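Side-chain contacts in endonuclease 2 (Arabidopsis thaliana, PDB 4CXP), which cleaves RNA and single-stranded DNA, and double-stranded DNA less readily, into 5'-phosphorylated products with the help of three divalent metal ions: residues Pro56-Asn61 with Met122-Gln127; Arg72-Glu77 with Gly82-Gly87; Tyr90-Gln95 with Leu115-His120. All blocks are in the same frame, centred on the assembly; numbering follows the deposited sequence.

Interaction 1 of 3, residues Pro56-Asn61 with Met122-Gln127. With ZN (zinc ion), chain E; ZN (zinc ion), chain G.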
loop_
_atom_site.group_PDB
_atom_site.type_symbol
_atom_site.label_atom_id
_atom_site.label_comp_id
_atom_site.label_asym_id
_atom_site.label_seq_id
_atom_site.Cartn_x
_atom_site.Cartn_y
_atom_site.Cartn_z
ATOM N N PRO A 56 6.273 -10.512 -8.473
ATOM C CA PRO A 56 5.650 -11.144 -7.285
ATOM C C PRO A 56 5.851 -10.353 -5.993
ATOM O O PRO A 56 5.208 -10.646 -4.984
ATOM C CB PRO A 56 6.336 -12.509 -7.196
ATOM C CG PRO A 56 6.756 -12.764 -8.625
ATOM C CD PRO A 56 7.254 -11.423 -9.093
ATOM N N LEU A 57 6.728 -9.352 -6.019
ATOM C CA LEU A 57 7.037 -8.570 -4.837
ATOM C C LEU A 57 5.959 -7.567 -4.478
ATOM O O LEU A 57 6.074 -6.908 -3.448
ATOM C CB LEU A 57 8.380 -7.844 -5.026
ATOM C CG LEU A 57 9.579 -8.743 -5.340
ATOM C CD1 LEU A 57 10.834 -7.889 -5.418
ATOM C CD2 LEU A 57 9.762 -9.890 -4.352
ATOM N N HIS A 58 4.910 -7.439 -5.297
ATOM C CA HIS A 58 3.845 -6.477 -5.012
ATOM C C HIS A 58 2.754 -7.035 -4.114
ATOM O O HIS A 58 1.907 -6.270 -3.651
ATOM C CB HIS A 58 3.210 -5.970 -6.308
ATOM C CG HIS A 58 4.147 -5.153 -7.134
ATOM N ND1 HIS A 58 3.955 -3.816 -7.373
ATOM C CD2 HIS A 58 5.319 -5.494 -7.722
ATOM C CE1 HIS A 58 4.977 -3.372 -8.088
ATOM N NE2 HIS A 58 5.820 -4.368 -8.313
ATOM N N TYR A 59 2.732 -8.344 -3.853
ATOM C CA TYR A 59 1.597 -8.940 -3.170
ATOM C C TYR A 59 2.028 -10.154 -2.363
ATOM O O TYR A 59 3.199 -10.560 -2.372
ATOM C CB TYR A 59 0.480 -9.277 -4.196
ATOM C CG TYR A 59 0.964 -10.217 -5.273
ATOM C CD1 TYR A 59 1.016 -11.600 -5.064
ATOM C CD2 TYR A 59 1.415 -9.732 -6.489
ATOM C CE1 TYR A 59 1.494 -12.448 -6.050
ATOM C CE2 TYR A 59 1.899 -10.580 -7.462
ATOM C CZ TYR A 59 1.935 -11.938 -7.244
ATOM O OH TYR A 59 2.428 -12.769 -8.222
ATOM N N ILE A 60 1.047 -10.727 -1.657
ATOM C CA ILE A 60 1.154 -11.999 -0.947
ATOM C C ILE A 60 -0.074 -12.810 -1.326
ATOM O O ILE A 60 -1.193 -12.314 -1.226
ATOM C CB ILE A 60 1.177 -11.824 0.579
ATOM C CG1 ILE A 60 2.417 -11.064 1.010
ATOM C CG2 ILE A 60 1.122 -13.165 1.265
ATOM C CD1 ILE A 60 2.369 -10.479 2.395
ATOM N N ASN A 61 0.147 -14.064 -1.722
ATOM C CA ASN A 61 -0.917 -15.038 -1.933
ATOM C C ASN A 61 -1.094 -15.893 -0.690
ATOM O O ASN A 61 -0.130 -16.476 -0.200
ATOM C CB ASN A 61 -0.550 -15.984 -3.079
ATOM C CG ASN A 61 -0.719 -15.369 -4.440
ATOM O OD1 ASN A 61 -1.611 -14.561 -4.661
ATOM N ND2 ASN A 61 0.128 -15.771 -5.375
ATOM N N MET A 122 5.442 -0.472 0.716
ATOM C CA MET A 122 4.749 -0.121 1.946
ATOM C C MET A 122 3.296 0.244 1.640
ATOM O O MET A 122 2.388 -0.044 2.424
ATOM C CB MET A 122 5.441 1.022 2.663
ATOM C CG MET A 122 4.844 1.294 4.039
ATOM S SD MET A 122 5.040 -0.074 5.197
ATOM C CE MET A 122 6.763 0.155 5.635
ATOM N N GLY A 123 3.043 0.880 0.499
ATOM C CA GLY A 123 1.687 1.087 0.075
ATOM C C GLY A 123 0.955 -0.191 -0.274
ATOM O O GLY A 123 -0.139 -0.449 0.228
ATOM N N ASP A 124 1.541 -1.017 -1.135
ATOM C CA ASP A 124 0.858 -2.212 -1.590
ATOM C C ASP A 124 0.519 -3.156 -0.443
ATOM O O ASP A 124 -0.538 -3.779 -0.469
ATOM C CB ASP A 124 1.657 -2.932 -2.685
ATOM C CG ASP A 124 1.358 -2.438 -4.087
ATOM O OD1 ASP A 124 0.508 -1.541 -4.213
ATOM O OD2 ASP A 124 1.989 -2.966 -5.017
ATOM N N ILE A 125 1.385 -3.291 0.570
ATOM C CA ILE A 125 1.098 -4.212 1.663
ATOM C C ILE A 125 -0.090 -3.751 2.488
ATOM O O ILE A 125 -0.598 -4.525 3.295
ATOM C CB ILE A 125 2.342 -4.483 2.526
ATOM C CG1 ILE A 125 2.206 -5.799 3.286
ATOM C CG2 ILE A 125 2.649 -3.304 3.446
ATOM C CD1 ILE A 125 3.513 -6.255 3.901
ATOM N N HIS A 126 -0.546 -2.512 2.295
ATOM C CA HIS A 126 -1.745 -1.998 2.947
ATOM C C HIS A 126 -3.022 -2.141 2.136
ATOM O O HIS A 126 -4.100 -1.892 2.668
ATOM C CB HIS A 126 -1.538 -0.537 3.388
ATOM C CG HIS A 126 -0.717 -0.422 4.627
ATOM N ND1 HIS A 126 0.654 -0.404 4.645
ATOM C CD2 HIS A 126 -1.102 -0.400 5.923
ATOM C CE1 HIS A 126 1.070 -0.382 5.905
ATOM N NE2 HIS A 126 0.026 -0.375 6.706
ATOM N N GLN A 127 -2.929 -2.525 0.873
ATOM C CA GLN A 127 -4.131 -2.755 0.073
ATOM C C GLN A 127 -4.631 -4.153 0.467
ATOM O O GLN A 127 -3.912 -5.128 0.285
ATOM C CB GLN A 127 -3.768 -2.662 -1.420
ATOM C CG GLN A 127 -4.874 -2.227 -2.374
ATOM C CD GLN A 127 -5.923 -3.287 -2.656
ATOM O OE1 GLN A 127 -6.573 -3.787 -1.735
ATOM N NE2 GLN A 127 -6.119 -3.615 -3.922
HETATM ZN ZN ZN E . 2.273 -2.439 -7.087
HETATM ZN ZN ZN G . -0.290 -0.387 -5.741
#
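The zinc cluster of the S1/P1 nuclease family draws His58, at the end of a short 3-10 segment, and Asp124, near the end of helix 111-124, into one coordination sphere. They illustrate how two distant pieces of chain can be joined through a metal ion that each ligates. The imidazole supplies ND1 to one zinc ion, His58 ND1 lying 2.2 Å from it. Asp124 OD2 reaches the same ion at 2.2 Å, and the neighbouring oxygen, Asp124 OD1, binds a second zinc ion at 2.1 Å. The carboxylate therefore bridges two cations whose centres are 3.5 Å apart. His58 ND1 and Asp124 OD2 come within 3.2 Å of each other as fellow ligands, not as a hydrogen-bonded pair. Ring and carboxylate planes are turned 54° apart, with OD2 at the edge of the imidazole and near its plane. In His58, chi1 of -67° sets CG anti to the carbonyl carbon, which turns the ring toward the metal. The backbone carbonyl of His58 stays close to the aspartate stem, His58 O to Asp124 CB being 3.5 Å. That carbonyl also accepts a hydrogen bond from His130, a ligand of the remaining zinc ion. Asp45 and His120 complete the protein ligands of the shared ion, while Trp1 and His6 join Asp124 on the other. Sharing one carboxylate between two cations probably helps fix their spacing, and a sulfate, probably from the crystallisation liquor, whose nearest atom is about 3 Å from the Asp124 side chain, may mark where a substrate phosphate sits.

Interaction 2 of 3, residues Arg72-Glu77 with Gly82-Gly87. With NAG (2-acetamido-2-deoxy-beta-D-glucopyranose), chain B; NAG (2-acetamido-2-deoxy-beta-D-glucopyranose), chain C.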
loop_
_atom_site.group_PDB
_atom_site.type_symbol
_atom_site.label_atom_id
_atom_site.label_comp_id
_atom_site.label_asym_id
_atom_site.label_seq_id
_atom_site.Cartn_x
_atom_site.Cartn_y
_atom_site.Cartn_z
ATOM N N ARG A 72 4.846 -19.509 5.866
ATOM C CA ARG A 72 3.922 -20.277 5.041
ATOM C C ARG A 72 3.674 -19.572 3.697
ATOM O O ARG A 72 3.607 -20.221 2.659
ATOM C CB ARG A 72 2.571 -20.378 5.761
ATOM C CG ARG A 72 1.612 -21.383 5.145
ATOM C CD ARG A 72 0.267 -21.358 5.850
ATOM N NE ARG A 72 -0.372 -20.060 5.696
ATOM C CZ ARG A 72 -1.346 -19.578 6.468
ATOM N NH1 ARG A 72 -1.855 -20.274 7.478
ATOM N NH2 ARG A 72 -1.808 -18.361 6.223
ATOM N N ASP A 73 3.507 -18.255 3.722
ATOM C CA ASP A 73 2.931 -17.520 2.594
ATOM C C ASP A 73 3.906 -16.661 1.818
ATOM O O ASP A 73 3.611 -16.304 0.664
ATOM C CB ASP A 73 1.775 -16.632 3.077
ATOM C CG ASP A 73 0.693 -17.393 3.805
ATOM O OD1 ASP A 73 0.399 -18.542 3.432
ATOM O OD2 ASP A 73 0.113 -16.835 4.746
ATOM N N CYS A 74 5.025 -16.259 2.424
ATOM C CA CYS A 74 5.911 -15.357 1.721
ATOM C C CYS A 74 6.846 -16.148 0.805
ATOM O O CYS A 74 7.949 -16.551 1.183
ATOM C CB CYS A 74 6.664 -14.433 2.652
ATOM S SG CYS A 74 7.447 -13.139 1.664
ATOM N N LYS A 75 6.340 -16.371 -0.403
ATOM C CA LYS A 75 7.032 -17.120 -1.431
ATOM C C LYS A 75 6.366 -16.801 -2.761
ATOM O O LYS A 75 5.200 -16.403 -2.801
ATOM C CB LYS A 75 6.974 -18.625 -1.147
ATOM C CG LYS A 75 5.573 -19.216 -1.212
ATOM C CD LYS A 75 5.444 -20.493 -0.398
ATOM C CE LYS A 75 4.098 -21.173 -0.624
ATOM N NZ LYS A 75 2.923 -20.352 -0.209
ATOM N N ASP A 76 7.112 -16.953 -3.843
ATOM C CA ASP A 76 6.525 -16.748 -5.158
ATOM C C ASP A 76 5.931 -18.057 -5.668
ATOM O O ASP A 76 5.909 -19.057 -4.941
ATOM C CB ASP A 76 7.510 -16.073 -6.133
ATOM C CG ASP A 76 8.694 -16.933 -6.480
ATOM O OD1 ASP A 76 8.655 -18.136 -6.191
ATOM O OD2 ASP A 76 9.659 -16.395 -7.059
ATOM N N GLU A 77 5.439 -18.058 -6.904
ATOM C CA GLU A 77 4.765 -19.230 -7.451
ATOM C C GLU A 77 5.703 -20.425 -7.607
ATOM O O GLU A 77 5.241 -21.567 -7.594
ATOM C CB GLU A 77 4.096 -18.894 -8.784
ATOM C CG GLU A 77 2.923 -17.937 -8.649
ATOM N N GLY A 82 10.596 -15.671 0.608
ATOM C CA GLY A 82 10.962 -14.260 0.657
ATOM C C GLY A 82 10.413 -13.430 -0.480
ATOM O O GLY A 82 10.406 -12.213 -0.397
ATOM N N ARG A 83 9.931 -14.075 -1.534
ATOM C CA ARG A 83 9.550 -13.341 -2.724
ATOM C C ARG A 83 8.062 -12.976 -2.699
ATOM O O ARG A 83 7.234 -13.527 -3.417
ATOM C CB ARG A 83 9.990 -14.075 -3.979
ATOM C CG ARG A 83 11.506 -14.349 -3.952
ATOM C CD ARG A 83 12.111 -14.458 -5.322
ATOM N NE ARG A 83 12.048 -13.192 -6.032
ATOM C CZ ARG A 83 12.910 -12.183 -5.892
ATOM N NH1 ARG A 83 13.941 -12.253 -5.068
ATOM N NH2 ARG A 83 12.761 -11.099 -6.626
ATOM N N CYS A 84 7.777 -11.996 -1.850
ATOM C CA CYS A 84 6.456 -11.422 -1.680
ATOM C C CYS A 84 6.655 -9.998 -1.152
ATOM O O CYS A 84 7.775 -9.602 -0.840
ATOM C CB CYS A 84 5.603 -12.255 -0.718
ATOM S SG CYS A 84 5.874 -11.942 1.050
ATOM N N VAL A 85 5.580 -9.230 -1.024
ATOM C CA VAL A 85 5.733 -7.835 -0.626
ATOM C C VAL A 85 6.356 -7.671 0.764
ATOM O O VAL A 85 7.083 -6.710 0.986
ATOM C CB VAL A 85 4.397 -7.069 -0.803
ATOM C CG1 VAL A 85 3.307 -7.514 0.154
ATOM C CG2 VAL A 85 4.611 -5.579 -0.746
ATOM N N ALA A 86 6.050 -8.561 1.711
ATOM C CA ALA A 86 6.708 -8.488 3.020
ATOM C C ALA A 86 8.221 -8.695 2.900
ATOM O O ALA A 86 9.012 -7.958 3.480
ATOM C CB ALA A 86 6.107 -9.486 4.012
ATOM N N GLY A 87 8.624 -9.732 2.175
ATOM C CA GLY A 87 10.031 -9.995 1.949
ATOM C C GLY A 87 10.732 -8.857 1.226
ATOM O O GLY A 87 11.880 -8.534 1.530
HETATM C C1 NAG B . 16.229 -7.383 -3.147
HETATM C C2 NAG B . 15.376 -8.374 -3.994
HETATM C C3 NAG B . 16.243 -8.948 -5.107
HETATM C C4 NAG B . 16.874 -7.807 -5.904
HETATM C C5 NAG B . 17.508 -6.760 -4.986
HETATM C C6 NAG B . 17.896 -5.497 -5.732
HETATM C C7 NAG B . 13.599 -9.363 -2.604
HETATM C C8 NAG B . 13.117 -10.552 -1.845
HETATM N N2 NAG B . 14.779 -9.464 -3.226
HETATM O O3 NAG B . 15.462 -9.829 -5.925
HETATM O O4 NAG B . 17.933 -8.237 -6.738
HETATM O O5 NAG B . 16.650 -6.340 -3.944
HETATM O O6 NAG B . 16.756 -4.984 -6.395
HETATM O O7 NAG B . 12.935 -8.319 -2.640
HETATM C C1 NAG C . 17.597 -8.703 -8.018
HETATM C C2 NAG C . 18.823 -8.528 -8.927
HETATM C C3 NAG C . 18.539 -9.096 -10.305
HETATM C C4 NAG C . 18.048 -10.529 -10.192
HETATM C C5 NAG C . 16.910 -10.631 -9.177
HETATM C C6 NAG C . 16.480 -12.067 -8.930
HETATM C C7 NAG C . 20.260 -6.643 -8.340
HETATM C C8 NAG C . 20.638 -5.216 -8.607
HETATM N N2 NAG C . 19.255 -7.140 -9.056
HETATM O O3 NAG C . 19.702 -9.023 -11.106
HETATM O O4 NAG C . 17.592 -10.904 -11.486
HETATM O O5 NAG C . 17.303 -10.085 -7.937
HETATM O O6 NAG C . 15.512 -12.116 -7.906
HETATM O O7 NAG C . 20.860 -7.289 -7.484
HETATM O O HOH W 1 9.919 -13.324 -7.710
#
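One water oxygen is gripped by two charged side chains: Asp76 OD2 accepts a hydrogen bond from it at 3.1 Å, and Arg83 NE donates one to it at 2.7 Å. The water spans a pair of opposite charges too distant for a salt bridge, Asp76 OD2 and Arg83 NE being 4.1 Å from each other. The side chains lie alongside, pointing the same way, with carboxylate and guanidinium planes 61° apart, and the aspartate oxygen rests against the aliphatic stem of the arginine. The other carboxylate oxygen, OD1, is hydrogen-bonded to the Ser78 hydroxyl and the backbone N of Glu80.

The arginine chain bends at chi3 (66°), ahead of NE, and carries its guanidinium to the glycan on Asn91. There O3 of the first N-acetylglucosamine lies in the guanidinium plane and accepts from Arg83 NH1 at 3.0 Å and from Arg83 NH2 at 3.1 Å, while the second sugar sets its O6 over one face. Arg83 NH2 is also bonded to the carbonyl of Trp53. With alanine in place of Arg83, the O3 hydroxyl of the first sugar is likely to lose both its donors, and Asp76 its water-mediated counter-charge.

The backbones are fastened separately. Gly82 N donates to Cys74 O at 2.8 Å with an angle of 165°, and the Cys74-Cys84 disulfide closes the link, its Cys84 end occupying the N-cap position of helix 85-96. A covalent bond ties the chain after helix 70-73 to the start of that helix, while Arg83, tied to Asp76 through the water, extends the join to the sugar.

Interaction 3 of 3, residues Tyr90-Gln95 with Leu115-His120. With ZN (zinc ion), chain E; NAG (2-acetamido-2-deoxy-beta-D-glucopyranose), chain B.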
loop_
_atom_site.group_PDB
_atom_site.type_symbol
_atom_site.label_atom_id
_atom_site.label_comp_id
_atom_site.label_asym_id
_atom_site.label_seq_id
_atom_site.Cartn_x
_atom_site.Cartn_y
_atom_site.Cartn_z
ATOM N N TYR A 90 11.404 -6.063 3.767
ATOM C CA TYR A 90 12.603 -6.367 4.537
ATOM C C TYR A 90 13.872 -6.113 3.723
ATOM O O TYR A 90 14.829 -5.526 4.227
ATOM C CB TYR A 90 12.579 -7.809 5.015
ATOM C CG TYR A 90 11.613 -8.134 6.146
ATOM C CD1 TYR A 90 11.620 -7.429 7.339
ATOM C CD2 TYR A 90 10.730 -9.193 6.022
ATOM C CE1 TYR A 90 10.788 -7.794 8.385
ATOM C CE2 TYR A 90 9.886 -9.556 7.056
ATOM C CZ TYR A 90 9.921 -8.859 8.243
ATOM O OH TYR A 90 9.083 -9.213 9.289
ATOM N N ASN A 91 13.869 -6.545 2.470
ATOM C CA ASN A 91 15.043 -6.409 1.596
ATOM C C ASN A 91 15.451 -4.970 1.405
ATOM O O ASN A 91 16.611 -4.595 1.633
ATOM C CB ASN A 91 14.675 -6.982 0.253
ATOM C CG ASN A 91 15.789 -7.069 -0.739
ATOM O OD1 ASN A 91 16.980 -7.132 -0.411
ATOM N ND2 ASN A 91 15.381 -7.091 -2.006
ATOM N N TYR A 92 14.506 -4.153 0.954
ATOM C CA TYR A 92 14.836 -2.789 0.585
ATOM C C TYR A 92 15.061 -1.905 1.799
ATOM O O TYR A 92 15.889 -0.986 1.739
ATOM C CB TYR A 92 13.811 -2.246 -0.424
ATOM C CG TYR A 92 13.883 -2.978 -1.745
ATOM C CD1 TYR A 92 15.000 -2.851 -2.544
ATOM C CD2 TYR A 92 12.883 -3.835 -2.171
ATOM C CE1 TYR A 92 15.114 -3.555 -3.726
ATOM C CE2 TYR A 92 12.991 -4.545 -3.348
ATOM C CZ TYR A 92 14.107 -4.398 -4.128
ATOM O OH TYR A 92 14.196 -5.126 -5.282
ATOM N N THR A 93 14.392 -2.178 2.927
ATOM C CA THR A 93 14.691 -1.455 4.142
ATOM C C THR A 93 16.146 -1.737 4.605
ATOM O O THR A 93 16.881 -0.844 5.001
ATOM C CB THR A 93 13.629 -1.702 5.246
ATOM O OG1 THR A 93 13.502 -3.055 5.560
ATOM C CG2 THR A 93 12.288 -1.182 4.876
ATOM N N THR A 94 16.541 -3.000 4.523
ATOM C CA THR A 94 17.902 -3.374 4.887
ATOM C C THR A 94 18.903 -2.644 4.002
ATOM O O THR A 94 19.886 -2.123 4.492
ATOM C CB THR A 94 18.098 -4.888 4.824
ATOM O OG1 THR A 94 17.309 -5.470 5.861
ATOM C CG2 THR A 94 19.549 -5.272 5.029
ATOM N N GLN A 95 18.649 -2.588 2.700
ATOM C CA GLN A 95 19.547 -1.874 1.801
ATOM C C GLN A 95 19.694 -0.406 2.203
ATOM O O GLN A 95 20.802 0.134 2.203
ATOM C CB GLN A 95 19.058 -1.977 0.365
ATOM C CG GLN A 95 19.120 -3.377 -0.198
ATOM C CD GLN A 95 18.490 -3.476 -1.558
ATOM O OE1 GLN A 95 18.443 -2.503 -2.305
ATOM N NE2 GLN A 95 17.977 -4.658 -1.881
ATOM N N LEU A 115 14.650 3.085 -2.326
ATOM C CA LEU A 115 13.679 4.042 -1.791
ATOM C C LEU A 115 12.345 3.925 -2.520
ATOM O O LEU A 115 11.281 3.923 -1.893
ATOM C CB LEU A 115 14.240 5.467 -1.902
ATOM C CG LEU A 115 13.263 6.563 -1.486
ATOM C CD1 LEU A 115 12.824 6.440 -0.018
ATOM C CD2 LEU A 115 13.877 7.924 -1.775
ATOM N N LEU A 116 12.390 3.859 -3.844
ATOM C CA LEU A 116 11.168 3.808 -4.627
ATOM C C LEU A 116 10.425 2.495 -4.430
ATOM O O LEU A 116 9.192 2.475 -4.396
ATOM C CB LEU A 116 11.470 4.074 -6.105
ATOM C CG LEU A 116 12.104 5.437 -6.409
ATOM C CD1 LEU A 116 12.289 5.587 -7.901
ATOM C CD2 LEU A 116 11.280 6.599 -5.848
ATOM N N PHE A 117 11.163 1.405 -4.294
ATOM C CA PHE A 117 10.549 0.120 -4.002
ATOM C C PHE A 117 9.928 0.111 -2.602
ATOM O O PHE A 117 8.790 -0.297 -2.444
ATOM C CB PHE A 117 11.574 -1.019 -4.111
ATOM C CG PHE A 117 11.838 -1.522 -5.510
ATOM C CD1 PHE A 117 10.801 -1.919 -6.343
ATOM C CD2 PHE A 117 13.148 -1.669 -5.969
ATOM C CE1 PHE A 117 11.054 -2.454 -7.591
ATOM C CE2 PHE A 117 13.404 -2.201 -7.218
ATOM C CZ PHE A 117 12.365 -2.594 -8.031
ATOM N N VAL A 118 10.653 0.554 -1.579
ATOM C CA VAL A 118 10.073 0.461 -0.272
ATOM C C VAL A 118 8.840 1.384 -0.158
ATOM O O VAL A 118 7.868 1.023 0.507
ATOM C CB VAL A 118 11.153 0.649 0.800
ATOM C CG1 VAL A 118 11.421 2.114 1.055
ATOM C CG2 VAL A 118 10.759 -0.080 2.057
ATOM N N SER A 119 8.863 2.535 -0.822
ATOM C CA SER A 119 7.746 3.452 -0.774
ATOM C C SER A 119 6.510 2.827 -1.412
ATOM O O SER A 119 5.415 2.876 -0.860
ATOM C CB SER A 119 8.125 4.764 -1.453
ATOM O OG SER A 119 9.169 5.407 -0.722
ATOM N N HIS A 120 6.680 2.240 -2.580
ATOM C CA HIS A 120 5.573 1.591 -3.263
ATOM C C HIS A 120 5.085 0.362 -2.492
ATOM O O HIS A 120 3.882 0.174 -2.322
ATOM C CB HIS A 120 6.010 1.169 -4.674
ATOM C CG HIS A 120 4.907 0.592 -5.486
ATOM N ND1 HIS A 120 4.092 1.361 -6.280
ATOM C CD2 HIS A 120 4.488 -0.685 -5.645
ATOM C CE1 HIS A 120 3.208 0.580 -6.878
ATOM N NE2 HIS A 120 3.433 -0.670 -6.521
HETATM ZN ZN ZN E . 2.273 -2.439 -7.087
HETATM C C1 NAG B . 16.229 -7.383 -3.147
HETATM C C2 NAG B . 15.376 -8.374 -3.994
HETATM C C3 NAG B . 16.243 -8.948 -5.107
HETATM C C4 NAG B . 16.874 -7.807 -5.904
HETATM C C5 NAG B . 17.508 -6.760 -4.986
HETATM C C6 NAG B . 17.896 -5.497 -5.732
HETATM C C7 NAG B . 13.599 -9.363 -2.604
HETATM C C8 NAG B . 13.117 -10.552 -1.845
HETATM N N2 NAG B . 14.779 -9.464 -3.226
HETATM O O3 NAG B . 15.462 -9.829 -5.925
HETATM O O4 NAG B . 17.933 -8.237 -6.738
HETATM O O5 NAG B . 16.650 -6.340 -3.944
HETATM O O6 NAG B . 16.756 -4.984 -6.395
HETATM O O7 NAG B . 12.935 -8.319 -2.640
#
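Aromatic stacking joins Tyr92 to Phe117. The rings form an offset stack, centroids 4.6 Å apart and planes at 26°, with Phe117 CD2 over one face of the tyrosine. A CH-pi contact reinforces it, since Phe117 CB lies over the face, 3.8 Å from the Tyr92 ring centroid. Chi1 of -66° places the tyrosine ring anti to its own carbonyl carbon, leaning across to the other helix.

Apolar packing continues at Val118: Tyr92 CB approaches Val118 CB to 4.1 Å, and the methyl of Thr93 crosses Val118 at about a right angle.

Polar bonds gather round the glycan. Asn91 ND2 carries the first N-acetylglucosamine and lies over the tyrosine face opposite Phe117. Tyr92 OH is hydrogen-bonded to the sugar O6 at 2.8 Å, with O6 in the plane of the phenol ring. Gln95 NE2 donates to the sugar O5 at 3.0 Å and to Asn91 OD1 at 3.0 Å.

One turn on from Phe117, His120 NE2 binds zinc at 2.2 Å. The arrangement is that of two packed helices in the largely helical S1/P1 nuclease fold: the axes of segments 90-95 and 115-120 come within 8.9 Å, their directions 137° apart, and one helix bears a glycan, the other a metal ligand.

Along the chain, interaction 2 closes before interaction 3 opens, and both fall between the two segments of interaction 1. Helix 85-96 serves interactions 2 and 3, and helix 111-124 serves interactions 1 and 3. The centres of interactions 1 and 2 lie about 10 Å apart, those of interactions 1 and 3 about 12 Å, and those of interactions 2 and 3 about 15 Å. Strand 60-62 follows His58, and Tyr59 O lies 3.0 Å from Val85 N, a probable hydrogen bond that joins interaction 1 to interaction 2. Interactions 1 and 3 share a zinc ion, while 2 and 3 hold the same sugar, so the metal centre and the glycosylated surface are connected through two successive helices.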